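Local structure of pollen-specific leucine-rich repeat extensin-like protein 1 (6TME) at residues I97-A102 with F121-N126. The protein probably binds secreted signalling peptides through its leucine-rich repeat domain in the pollen cell wall. Numbering follows the deposited sequence.
Sequences IDLNHA and FHVNSN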
loop_
_atom_site.group_PDB
_atom_site.type_symbol
_atom_site.label_atom_id
_atom_site.label_comp_id
_atom_site.label_asym_id
_atom_site.label_seq_id
_atom_site.Cartn_x
_atom_site.Cartn_y
_atom_site.Cartn_z
ATOM N N ILE A 97 -11.221 -16.790 4.978
ATOM C CA ILE A 97 -12.388 -15.981 5.242
ATOM C C ILE A 97 -12.365 -14.864 4.214
ATOM O O ILE A 97 -11.320 -14.253 3.991
ATOM C CB ILE A 97 -12.354 -15.423 6.671
ATOM C CG1 ILE A 97 -12.361 -16.578 7.674
ATOM C CG2 ILE A 97 -13.472 -14.416 6.860
ATOM C CD1 ILE A 97 -13.712 -17.231 7.851
ATOM N N ASP A 98 -13.488 -14.641 3.546
ATOM C CA ASP A 98 -13.560 -13.580 2.552
ATOM C C ASP A 98 -14.969 -13.010 2.597
ATOM O O ASP A 98 -15.898 -13.619 2.071
ATOM C CB ASP A 98 -13.198 -14.060 1.158
ATOM C CG ASP A 98 -13.016 -12.905 0.171
ATOM O OD1 ASP A 98 -13.578 -11.799 0.399
ATOM O OD2 ASP A 98 -12.290 -13.097 -0.835
ATOM N N LEU A 99 -15.090 -11.826 3.208
ATOM C CA LEU A 99 -16.313 -11.043 3.309
ATOM C C LEU A 99 -16.179 -9.695 2.589
ATOM O O LEU A 99 -16.871 -8.733 2.937
ATOM C CB LEU A 99 -16.672 -10.828 4.784
ATOM C CG LEU A 99 -16.865 -12.120 5.594
ATOM C CD1 LEU A 99 -16.992 -11.863 7.126
ATOM C CD2 LEU A 99 -18.081 -12.890 5.055
ATOM N N ASN A 100 -15.285 -9.606 1.598
ATOM C CA ASN A 100 -15.070 -8.352 0.880
ATOM C C ASN A 100 -16.391 -7.754 0.430
ATOM O O ASN A 100 -17.225 -8.440 -0.164
ATOM C CB ASN A 100 -14.159 -8.553 -0.337
ATOM C CG ASN A 100 -12.710 -8.621 0.031
ATOM O OD1 ASN A 100 -12.331 -8.376 1.177
ATOM N ND2 ASN A 100 -11.882 -8.971 -0.933
ATOM N N HIS A 101 -16.591 -6.478 0.775
ATOM C CA HIS A 101 -17.733 -5.677 0.337
ATOM C C HIS A 101 -19.051 -6.058 0.999
ATOM O O HIS A 101 -20.110 -5.658 0.504
ATOM C CB HIS A 101 -17.901 -5.744 -1.179
ATOM C CG HIS A 101 -16.734 -5.189 -1.923
ATOM N ND1 HIS A 101 -15.752 -5.987 -2.467
ATOM C CD2 HIS A 101 -16.369 -3.911 -2.180
ATOM C CE1 HIS A 101 -14.843 -5.225 -3.050
ATOM N NE2 HIS A 101 -15.193 -3.962 -2.887
ATOM N N ALA A 102 -19.035 -6.828 2.101
ATOM C CA ALA A 102 -20.299 -7.135 2.774
ATOM C C ALA A 102 -20.811 -5.993 3.657
ATOM O O ALA A 102 -21.948 -6.067 4.125
ATOM C CB ALA A 102 -20.169 -8.419 3.598
ATOM N N PHE A 121 -7.455 -13.881 4.893
ATOM C CA PHE A 121 -8.472 -13.123 5.620
ATOM C C PHE A 121 -8.734 -11.822 4.855
ATOM O O PHE A 121 -7.929 -10.877 4.914
ATOM C CB PHE A 121 -8.013 -12.884 7.052
ATOM C CG PHE A 121 -9.071 -12.306 7.941
ATOM C CD1 PHE A 121 -9.980 -13.134 8.596
ATOM C CD2 PHE A 121 -9.158 -10.940 8.127
ATOM C CE1 PHE A 121 -10.959 -12.603 9.426
ATOM C CE2 PHE A 121 -10.122 -10.400 8.969
ATOM C CZ PHE A 121 -11.038 -11.243 9.608
ATOM N N HIS A 122 -9.841 -11.789 4.104
ATOM C CA HIS A 122 -10.224 -10.631 3.294
ATOM C C HIS A 122 -11.526 -10.057 3.844
ATOM O O HIS A 122 -12.572 -10.704 3.745
ATOM C CB HIS A 122 -10.402 -11.016 1.821
ATOM C CG HIS A 122 -9.173 -11.585 1.177
ATOM N ND1 HIS A 122 -9.202 -12.205 -0.056
ATOM C CD2 HIS A 122 -7.882 -11.634 1.590
ATOM C CE1 HIS A 122 -7.986 -12.622 -0.368
ATOM N NE2 HIS A 122 -7.169 -12.296 0.618
ATOM N N VAL A 123 -11.477 -8.854 4.425
ATOM C CA VAL A 123 -12.705 -8.179 4.854
ATOM C C VAL A 123 -12.724 -6.731 4.369
ATOM O O VAL A 123 -13.237 -5.845 5.059
ATOM C CB VAL A 123 -12.923 -8.264 6.388
ATOM C CG1 VAL A 123 -13.239 -9.745 6.818
ATOM C CG2 VAL A 123 -11.738 -7.739 7.160
ATOM N N ASN A 124 -12.231 -6.495 3.150
ATOM C CA ASN A 124 -12.280 -5.160 2.565
ATOM C C ASN A 124 -13.699 -4.617 2.505
ATOM O O ASN A 124 -14.645 -5.330 2.149
ATOM C CB ASN A 124 -11.697 -5.139 1.156
ATOM C CG ASN A 124 -11.981 -3.793 0.430
ATOM O OD1 ASN A 124 -13.041 -3.604 -0.149
ATOM N ND2 ASN A 124 -11.049 -2.853 0.518
ATOM N N SER A 125 -13.829 -3.327 2.830
ATOM C CA SER A 125 -15.084 -2.580 2.714
ATOM C C SER A 125 -16.187 -3.207 3.564
ATOM O O SER A 125 -17.266 -3.551 3.082
ATOM C CB SER A 125 -15.529 -2.456 1.250
ATOM O OG SER A 125 -14.570 -1.724 0.484
ATOM N N ASN A 126 -15.888 -3.370 4.847
ATOM C CA ASN A 126 -16.902 -3.640 5.858
ATOM C C ASN A 126 -16.891 -2.485 6.847
ATOM O O ASN A 126 -16.185 -1.492 6.663
ATOM C CB ASN A 126 -16.661 -4.987 6.538
ATOM C CG ASN A 126 -17.121 -6.154 5.679
ATOM O OD1 ASN A 126 -18.304 -6.532 5.697
ATOM N ND2 ASN A 126 -16.205 -6.704 4.896
#
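N100 and N126 both turn CG anti to the carbonyl carbon, beside the backbone N (chi1 -79° and -78°). The amides of both bond the other segment. N100 OD1 accepts the backbone N of N124 at 2.7 Å, with the donor tilted from the carbonyl plane. The same oxygen packs against CB of H122 and of N124. N126 ND2 lies 2.9 Å from L99 O, and the bond is nearly straight at 172°. ND2 also donates to V123 O of its own segment, and both acceptors lie near the amide plane. L99 O takes a second bond from A102 N, which closes the type II turn from L99 to A102. The two donors come from opposite faces of the carbonyl.

The backbones run parallel. H122 accepts from L99 N through its O (2.8 Å) and donates its N to I97 O (2.9 Å). H101 N continues the pairing onto N124 O. D98 OD2 meets the H122 ring at its edge, in a weak bond to ND1 of 3.3 Å. D98 OD1 accepts from N100 N, two residues on, which makes an Asx turn. On the other face of the strands from D98 and H122, I97 and F121 lie side by side, with I97 CB 3.8 Å from F121 CD1.

The pairing joins successive coils of a leucine-rich repeat solenoid. I97 and L99 match F121 and V123 on the core side, while D98 and H122 face the opposite way. H122 NE2 is bonded to E144 of the next strand. D98 OD2 and H101 NE2 bond the backbone of another protein's chain.

N126 OD1 accepts I104 N, so its amide is bonded at both ends and its flip is fixed. This buried asparagine thus satisfies backbone carbonyls of two successive coils, while the polar side chains of the D98 face are presented to the partner chain.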